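Local structure of 1,4-dihydroxy-2-naphthoyl-CoA hydrolase (Escherichia coli, 4K49) at residues L61-G66 and L83-N88; M40-R45 and G51-G56. The protein hydrolyses 1,4-dihydroxy-2-naphthoyl-CoA to 1,4-dihydroxy-2-naphthoate and coenzyme A in menaquinone biosynthesis, and also accepts many other acyl-CoA thioesters. One frame throughout, in Å; residues are numbered along the deposited sequence.

Contact 1 (L61-G66 and L83-N88); sequences LAESIG and LEINAN. With HFQ (2,4-dihydroxyphenacyl coenzyme A), chain F.
A62 sends its methyl group toward the strand, where it lightly meets the tip of I85, CB to CD1 at 4.4 Å. The main contact belongs to the next residue. E63 starts with CG anti to the backbone N (chi1 -173°) and stays extended, so its carboxylate reaches past I85 to the ligand. The two side chains cross obliquely. E63 OE1 lies 3.6 Å from I85 CG2 and E63 CB lies 4.1 Å from I85 CD1. The terminal methyl of I85 is rotated off a staggered position (chi2 100°), which places it near both A62 and E63. This contact is apolar on the isoleucine side. E63 OE1 is hydrogen-bonded to H89 NE2 of the second subunit. The other oxygen, OE2, faces the bound ligand, 3.3 Å from CB of HFQ, the methylene carbon between its sulfur and its ketone. E63 is inferred to be the catalytic nucleophile or proton acceptor, and its place beside this carbon is consistent with that role. S64 adds backbone to the pocket: its CA is 3.8 Å from ring atom C4B of HFQ. Its OG bonds back to V60 O in the same helix. On the far face of the strand, N86 ND2 donates to E84 OE1 at 2.9 Å. Helix 55-72 is thus laid against strand 80-89 in the hot-dog fold. L61 and I65 pack on strand 36-41, A62 also touches strands 111-119 and 125-135, and strand 80-89 continues the sheet into the second subunit.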
loop_
_atom_site.group_PDB
_atom_site.type_symbol
_atom_site.label_atom_id
_atom_site.label_comp_id
_atom_site.label_asym_id
_atom_site.label_seq_id
_atom_site.Cartn_x
_atom_site.Cartn_y
_atom_site.Cartn_z
ATOM N N LEU A 61 -2.080 5.284 2.349
ATOM C CA LEU A 61 -2.093 6.624 2.939
ATOM C C LEU A 61 -0.818 7.392 2.594
ATOM O O LEU A 61 -0.882 8.539 2.170
ATOM C CB LEU A 61 -2.265 6.532 4.453
ATOM C CG LEU A 61 -2.308 7.866 5.206
ATOM C CD1 LEU A 61 -3.446 8.785 4.731
ATOM C CD2 LEU A 61 -2.413 7.584 6.681
ATOM N N ALA A 62 0.342 6.759 2.773
ATOM C CA ALA A 62 1.606 7.427 2.469
ATOM C C ALA A 62 1.701 7.825 0.997
ATOM O O ALA A 62 2.076 8.957 0.669
ATOM C CB ALA A 62 2.783 6.549 2.869
ATOM N N GLU A 63 1.375 6.908 0.095
ATOM C CA GLU A 63 1.494 7.251 -1.313
ATOM C C GLU A 63 0.431 8.276 -1.735
ATOM O O GLU A 63 0.693 9.109 -2.593
ATOM C CB GLU A 63 1.478 6.014 -2.217
ATOM C CG GLU A 63 1.788 6.381 -3.678
ATOM C CD GLU A 63 2.427 5.267 -4.470
ATOM O OE1 GLU A 63 2.882 4.262 -3.883
ATOM O OE2 GLU A 63 2.477 5.396 -5.707
ATOM N N SER A 64 -0.748 8.240 -1.113
ATOM C CA SER A 64 -1.788 9.234 -1.408
ATOM C C SER A 64 -1.349 10.649 -1.028
ATOM O O SER A 64 -1.501 11.593 -1.815
ATOM C CB SER A 64 -3.095 8.907 -0.667
ATOM O OG SER A 64 -3.625 7.650 -1.059
ATOM N N ILE A 65 -0.813 10.803 0.181
ATOM C CA ILE A 65 -0.404 12.129 0.641
ATOM C C ILE A 65 0.820 12.602 -0.146
ATOM O O ILE A 65 0.819 13.706 -0.698
ATOM C CB ILE A 65 -0.083 12.148 2.145
ATOM C CG1 ILE A 65 -1.263 11.609 2.956
ATOM C CG2 ILE A 65 0.242 13.578 2.614
ATOM C CD1 ILE A 65 -0.929 11.512 4.442
ATOM N N GLY A 66 1.852 11.763 -0.220
ATOM C CA GLY A 66 3.071 12.135 -0.927
ATOM C C GLY A 66 2.872 12.456 -2.405
ATOM O O GLY A 66 3.451 13.422 -2.929
ATOM N N LEU A 83 6.965 6.518 -8.160
ATOM C CA LEU A 83 7.985 5.713 -8.823
ATOM C C LEU A 83 8.460 4.571 -7.926
ATOM O O LEU A 83 8.599 3.418 -8.368
ATOM C CB LEU A 83 9.168 6.600 -9.224
ATOM C CG LEU A 83 10.289 5.857 -9.953
ATOM C CD1 LEU A 83 9.829 5.344 -11.320
ATOM C CD2 LEU A 83 11.541 6.733 -10.097
ATOM N N GLU A 84 8.724 4.894 -6.663
ATOM C CA GLU A 84 9.183 3.889 -5.706
ATOM C C GLU A 84 8.648 4.249 -4.345
ATOM O O GLU A 84 8.670 5.415 -3.953
ATOM C CB GLU A 84 10.717 3.844 -5.660
ATOM C CG GLU A 84 11.283 2.537 -5.083
ATOM C CD GLU A 84 11.452 2.549 -3.569
ATOM O OE1 GLU A 84 11.288 3.627 -2.944
ATOM O OE2 GLU A 84 11.761 1.469 -2.994
ATOM N N ILE A 85 8.148 3.262 -3.616
ATOM C CA ILE A 85 7.633 3.547 -2.292
ATOM C C ILE A 85 8.205 2.535 -1.326
ATOM O O ILE A 85 8.390 1.378 -1.683
ATOM C CB ILE A 85 6.071 3.517 -2.263
ATOM C CG1 ILE A 85 5.546 3.752 -0.850
ATOM C CG2 ILE A 85 5.541 2.194 -2.744
ATOM C CD1 ILE A 85 5.103 5.146 -0.617
ATOM N N ASN A 86 8.516 2.972 -0.110
ATOM C CA ASN A 86 8.957 2.035 0.914
ATOM C C ASN A 86 8.464 2.490 2.276
ATOM O O ASN A 86 8.125 3.661 2.454
ATOM C CB ASN A 86 10.477 1.893 0.904
ATOM C CG ASN A 86 11.191 3.229 1.050
ATOM O OD1 ASN A 86 11.342 3.742 2.159
ATOM N ND2 ASN A 86 11.650 3.788 -0.069
ATOM N N ALA A 87 8.404 1.555 3.227
ATOM C CA ALA A 87 7.848 1.843 4.540
ATOM C C ALA A 87 8.316 0.838 5.568
ATOM O O ALA A 87 8.564 -0.333 5.250
ATOM C CB ALA A 87 6.325 1.857 4.483
ATOM N N ASN A 88 8.437 1.302 6.806
ATOM C CA ASN A 88 8.691 0.413 7.916
ATOM C C ASN A 88 7.457 0.431 8.802
ATOM O O ASN A 88 6.964 1.510 9.167
ATOM C CB ASN A 88 9.911 0.875 8.712
ATOM C CG ASN A 88 10.390 -0.173 9.680
ATOM O OD1 ASN A 88 9.732 -0.448 10.693
ATOM N ND2 ASN A 88 11.534 -0.788 9.372
HETATM C CB HFQ F . 0.847 7.499 -7.616
HETATM N N1A HFQ F . 3.542 9.161 -20.019
HETATM O O1A HFQ F . 10.824 2.913 -20.661
HETATM P P1A HFQ F . 9.879 2.444 -19.541
HETATM C C1B HFQ F . -0.505 7.352 -6.854
HETATM O O1B HFQ F . -0.906 6.183 -6.546
HETATM C C1D HFQ F . 5.473 4.700 -20.815
HETATM S S1P HFQ F . 0.652 7.166 -9.360
HETATM C C2A HFQ F . 2.929 7.974 -20.148
HETATM O O2A HFQ F . 9.791 0.909 -19.522
HETATM P P2A HFQ F . 10.566 4.481 -17.818
HETATM C C2B HFQ F . -1.339 8.526 -6.508
HETATM O O2B HFQ F . -3.736 11.719 -5.371
HETATM C C2D HFQ F . 6.443 4.198 -21.704
HETATM O O2D HFQ F . 6.182 4.539 -23.072
HETATM C C2P HFQ F . 0.353 5.426 -9.547
HETATM N N3A HFQ F . 3.639 6.852 -20.362
HETATM O O3A HFQ F . 10.384 2.937 -18.153
HETATM C C3B HFQ F . -2.200 8.398 -5.410
HETATM O O3B HFQ F . -0.457 9.902 -8.318
HETATM C C3D HFQ F . 6.297 2.782 -21.548
HETATM O O3D HFQ F . 5.050 2.427 -22.200
HETATM P P3D HFQ F . 5.006 1.414 -23.498
HETATM C C3P HFQ F . 1.527 4.514 -9.381
HETATM C C4A HFQ F . 4.988 6.908 -20.455
HETATM O O4A HFQ F . 11.616 4.632 -16.817
HETATM C C4B HFQ F . -2.991 9.456 -5.044
HETATM C C4D HFQ F . 6.091 2.608 -20.135
HETATM O O4D HFQ F . 5.625 3.900 -19.651
HETATM N N4P HFQ F . 2.634 4.804 -10.147
HETATM C C5A HFQ F . 5.659 8.115 -20.330
HETATM O O5A HFQ F . 10.968 5.296 -19.052
HETATM C C5B HFQ F . -2.935 10.655 -5.761
HETATM C C5D HFQ F . 7.364 2.257 -19.492
HETATM O O5D HFQ F . 8.452 3.046 -19.779
HETATM C C5P HFQ F . 2.629 4.612 -11.550
HETATM O O5P HFQ F . 1.591 4.145 -12.146
HETATM C C6A HFQ F . 4.885 9.280 -20.103
HETATM N N6A HFQ F . 5.522 10.567 -19.957
HETATM O O6A HFQ F . 9.184 4.976 -17.297
HETATM C C6B HFQ F . -2.078 10.789 -6.860
HETATM C C6P HFQ F . 3.849 4.932 -12.380
HETATM N N7A HFQ F . 6.999 7.843 -20.461
HETATM O O7A HFQ F . 5.153 2.309 -24.831
HETATM C C7B HFQ F . -1.291 9.733 -7.231
HETATM C C7P HFQ F . 4.283 3.706 -13.196
HETATM C C8A HFQ F . 7.167 6.526 -20.675
HETATM O O8A HFQ F . 6.096 0.458 -23.431
HETATM N N8P HFQ F . 5.601 3.785 -13.800
HETATM N N9A HFQ F . 5.942 5.965 -20.676
HETATM O O9A HFQ F . 3.654 0.687 -23.507
HETATM C C9P HFQ F . 5.739 4.454 -15.098
HETATM O O9P HFQ F . 4.783 4.910 -15.617
HETATM C CAP HFQ F . 7.133 4.514 -15.699
HETATM O OAP HFQ F . 8.044 3.884 -14.846
HETATM C CBP HFQ F . 7.586 5.961 -15.910
HETATM C CCP HFQ F . 9.002 5.882 -16.281
HETATM C CDP HFQ F . 6.773 6.581 -17.064
HETATM C CEP HFQ F . 7.411 6.728 -14.662
#

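Contact 2 (M40-R45 and G51-G56). With HFQ (2,4-dihydroxyphenacyl coenzyme A), chain E.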
loop_
_atom_site.group_PDB
_atom_site.type_symbol
_atom_site.label_atom_id
_atom_site.label_comp_id
_atom_site.label_asym_id
_atom_site.label_seq_id
_atom_site.Cartn_x
_atom_site.Cartn_y
_atom_site.Cartn_z
ATOM N N MET A 40 -6.913 8.463 8.158
ATOM C CA MET A 40 -7.510 7.280 7.539
ATOM C C MET A 40 -7.991 6.385 8.680
ATOM O O MET A 40 -7.300 6.250 9.700
ATOM C CB MET A 40 -6.465 6.550 6.676
ATOM C CG MET A 40 -6.936 5.209 6.097
ATOM S SD MET A 40 -5.614 4.341 5.189
ATOM C CE MET A 40 -4.586 3.809 6.544
ATOM N N PRO A 41 -9.191 5.795 8.544
ATOM C CA PRO A 41 -9.679 4.982 9.655
ATOM C C PRO A 41 -9.043 3.601 9.678
ATOM O O PRO A 41 -8.550 3.108 8.647
ATOM C CB PRO A 41 -11.180 4.850 9.355
ATOM C CG PRO A 41 -11.275 4.966 7.863
ATOM C CD PRO A 41 -10.214 5.981 7.500
ATOM N N VAL A 42 -9.051 2.988 10.857
ATOM C CA VAL A 42 -8.690 1.579 11.003
ATOM C C VAL A 42 -9.972 0.790 11.191
ATOM O O VAL A 42 -10.554 0.787 12.286
ATOM C CB VAL A 42 -7.780 1.348 12.230
ATOM C CG1 VAL A 42 -7.303 -0.096 12.277
ATOM C CG2 VAL A 42 -6.589 2.272 12.190
ATOM N N ASP A 43 -10.430 0.134 10.129
ATOM C CA ASP A 43 -11.671 -0.636 10.189
ATOM C C ASP A 43 -11.681 -1.681 9.090
ATOM O O ASP A 43 -10.635 -1.958 8.494
ATOM C CB ASP A 43 -12.912 0.273 10.119
ATOM C CG ASP A 43 -13.013 1.065 8.817
ATOM O OD1 ASP A 43 -12.711 0.530 7.722
ATOM O OD2 ASP A 43 -13.437 2.244 8.884
ATOM N N SER A 44 -12.849 -2.251 8.802
ATOM C CA SER A 44 -12.903 -3.379 7.867
ATOM C C SER A 44 -12.327 -3.043 6.492
ATOM O O SER A 44 -11.835 -3.921 5.784
ATOM C CB SER A 44 -14.332 -3.906 7.724
ATOM O OG SER A 44 -15.189 -2.898 7.220
ATOM N N ARG A 45 -12.385 -1.774 6.107
ATOM C CA ARG A 45 -11.889 -1.377 4.785
ATOM C C ARG A 45 -10.375 -1.370 4.719
ATOM O O ARG A 45 -9.801 -1.382 3.631
ATOM C CB ARG A 45 -12.438 0.005 4.424
ATOM C CG ARG A 45 -13.977 0.022 4.369
ATOM C CD ARG A 45 -14.495 1.442 4.264
ATOM N NE ARG A 45 -14.353 2.145 5.531
ATOM C CZ ARG A 45 -14.785 3.385 5.749
ATOM N NH1 ARG A 45 -14.627 3.952 6.939
ATOM N NH2 ARG A 45 -15.368 4.051 4.774
ATOM N N GLY A 51 -6.925 -8.558 12.400
ATOM C CA GLY A 51 -7.406 -7.435 13.190
ATOM C C GLY A 51 -6.502 -6.219 13.275
ATOM O O GLY A 51 -6.825 -5.260 13.977
ATOM N N LEU A 52 -5.376 -6.238 12.567
ATOM C CA LEU A 52 -4.490 -5.072 12.547
ATOM C C LEU A 52 -4.776 -4.185 11.349
ATOM O O LEU A 52 -5.365 -4.623 10.364
ATOM C CB LEU A 52 -3.018 -5.508 12.501
ATOM C CG LEU A 52 -2.574 -6.571 13.501
ATOM C CD1 LEU A 52 -1.056 -6.784 13.406
ATOM C CD2 LEU A 52 -2.992 -6.188 14.916
ATOM N N LEU A 53 -4.369 -2.928 11.434
ATOM C CA LEU A 53 -4.316 -2.090 10.247
ATOM C C LEU A 53 -3.394 -2.774 9.234
ATOM O O LEU A 53 -2.256 -3.121 9.550
ATOM C CB LEU A 53 -3.781 -0.704 10.623
ATOM C CG LEU A 53 -3.520 0.247 9.459
ATOM C CD1 LEU A 53 -4.819 0.519 8.700
ATOM C CD2 LEU A 53 -2.912 1.532 9.972
ATOM N N HIS A 54 -3.909 -2.992 8.032
ATOM C CA HIS A 54 -3.173 -3.636 6.944
ATOM C C HIS A 54 -1.955 -2.777 6.619
ATOM O O HIS A 54 -2.068 -1.547 6.472
ATOM C CB HIS A 54 -4.104 -3.714 5.725
ATOM C CG HIS A 54 -3.699 -4.702 4.674
ATOM N ND1 HIS A 54 -2.551 -4.566 3.922
ATOM C CD2 HIS A 54 -4.342 -5.790 4.184
ATOM C CE1 HIS A 54 -2.481 -5.556 3.045
ATOM N NE2 HIS A 54 -3.557 -6.310 3.181
ATOM N N GLY A 55 -0.790 -3.413 6.515
ATOM C CA GLY A 55 0.428 -2.692 6.177
ATOM C C GLY A 55 0.281 -1.951 4.864
ATOM O O GLY A 55 0.814 -0.847 4.687
ATOM N N GLY A 56 -0.456 -2.554 3.938
ATOM C CA GLY A 56 -0.679 -1.953 2.633
ATOM C C GLY A 56 -1.529 -0.707 2.746
ATOM O O GLY A 56 -1.370 0.256 1.987
HETATM C CB HFQ E . 1.046 -7.298 7.651
HETATM N N1A HFQ E . 2.285 -12.127 19.715
HETATM O O1A HFQ E . 9.212 -5.594 21.509
HETATM P P1A HFQ E . 8.509 -5.356 20.143
HETATM C C1B HFQ E . -0.306 -7.289 6.871
HETATM O O1B HFQ E . -0.825 -6.178 6.530
HETATM C C1D HFQ E . 3.749 -7.402 20.243
HETATM S S1P HFQ E . 0.895 -7.050 9.420
HETATM C C2A HFQ E . 1.614 -10.994 19.453
HETATM O O2A HFQ E . 8.748 -3.915 19.665
HETATM P P2A HFQ E . 10.140 -5.990 18.059
HETATM C C2B HFQ E . -1.039 -8.529 6.526
HETATM O O2B HFQ E . -3.209 -11.884 5.361
HETATM C C2D HFQ E . 4.152 -6.940 21.505
HETATM O O2D HFQ E . 3.159 -7.155 22.510
HETATM C C2P HFQ E . 0.501 -5.344 9.718
HETATM N N3A HFQ E . 2.180 -9.791 19.662
HETATM O O3A HFQ E . 9.021 -6.379 19.109
HETATM C C3B HFQ E . -1.889 -8.469 5.424
HETATM O O3B HFQ E . -0.067 -9.810 8.331
HETATM C C3D HFQ E . 4.486 -5.555 21.370
HETATM O O3D HFQ E . 3.465 -4.709 21.951
HETATM P P3D HFQ E . 3.890 -3.544 23.032
HETATM C C3P HFQ E . 1.607 -4.369 9.485
HETATM C C4A HFQ E . 3.442 -9.707 20.141
HETATM O O4A HFQ E . 11.331 -5.547 18.785
HETATM C C4B HFQ E . -2.606 -9.570 5.048
HETATM C C4D HFQ E . 4.637 -5.295 19.965
HETATM O O4D HFQ E . 4.419 -6.573 19.302
HETATM N N4P HFQ E . 2.697 -4.582 10.295
HETATM C C5A HFQ E . 4.171 -10.858 20.426
HETATM O O5A HFQ E . 10.442 -7.263 17.237
HETATM C C5B HFQ E . -2.480 -10.770 5.764
HETATM C C5D HFQ E . 6.016 -4.850 19.722
HETATM O O5D HFQ E . 6.973 -5.632 20.321
HETATM C C5P HFQ E . 2.601 -4.291 11.680
HETATM O O5P HFQ E . 1.521 -3.803 12.176
HETATM C C6A HFQ E . 3.548 -12.109 20.196
HETATM N N6A HFQ E . 4.240 -13.344 20.468
HETATM O O6A HFQ E . 9.599 -4.898 17.079
HETATM C C6B HFQ E . -1.625 -10.837 6.870
HETATM C C6P HFQ E . 3.782 -4.511 12.593
HETATM N N7A HFQ E . 5.401 -10.451 20.889
HETATM O O7A HFQ E . 5.151 -4.052 23.911
HETATM C C7B HFQ E . -0.916 -9.723 7.250
HETATM C C7P HFQ E . 4.059 -3.327 13.535
HETATM C C8A HFQ E . 5.440 -9.104 20.899
HETATM O O8A HFQ E . 4.237 -2.326 22.318
HETATM N N8P HFQ E . 5.424 -3.297 14.061
HETATM N N9A HFQ E . 4.254 -8.651 20.439
HETATM O O9A HFQ E . 2.703 -3.256 23.961
HETATM C C9P HFQ E . 5.736 -4.096 15.262
HETATM O O9P HFQ E . 4.876 -4.718 15.779
HETATM C CAP HFQ E . 7.170 -4.081 15.772
HETATM O OAP HFQ E . 7.838 -3.009 15.187
HETATM C CBP HFQ E . 7.928 -5.358 15.353
HETATM C CCP HFQ E . 9.345 -5.238 15.754
HETATM C CDP HFQ E . 7.301 -6.615 15.980
HETATM C CEP HFQ E . 7.837 -5.490 13.887
#
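The carboxylate oxygen OD1 of D43, which follows V42 and its contact with L53, is gripped twice by R45. The backbone N of R45 bonds to D43 OD1 at 2.8 Å, closing an Asx turn. The side-chain NE of R45 reaches the same atom, OD1 of D43, at 3.2 Å. R45 NH1 takes the other oxygen, D43 OD2, at 2.8 Å and nearly straight (170°). The guanidinium therefore meets the carboxylate side-on in a salt bridge.

Apolar groups join the segments. V42 CG1 rests on L53 CB at 3.9 Å, the two side chains being roughly perpendicular. M40 runs extended and then bends at chi3 (73°), which brings its CE to L53 CD1. L53 is thus touched at its base by one residue and at a branch end by the other. V98 of strand 97-104 packs on M40, V42 and L53.

Beyond L53 the chain enters the helix. H54 is its N-cap: ND1 accepts from G56 N at 2.9 Å, with the donor in the ring plane. H54 NE2 is bonded to S64 OG of the second subunit. One face of the ring lies beneath HFQ, whose C3B sits 3.5 Å above the plane, toward the rim. G55 N donates to the ketone oxygen O1B of HFQ at 2.8 Å. This N-H at the start of a helix would probably polarise the thioester carbonyl of a substrate, as in other hot-dog thioesterases, whose active sites lie between two subunits.

From the N terminus, two short helices and strand 27-31 precede strand 36-41. Contact 2 closes the loop that leads from strand 36-41 to helix 55-72, with 46-50 between its segments. Contact 1 opens later on that helix and closes the connection to strand 80-89. The two contacts follow in series and neither nests nor crosses. Their centres are about 16 Å apart, yet they touch where L61 CB meets M40 SD at 4.1 Å. Both use the central helix and the same curved sheet. They serve different pockets: 51-56 meets one bound HFQ and 61-66 the other. Each pocket therefore combines the helix start of one subunit with E63 of its partner.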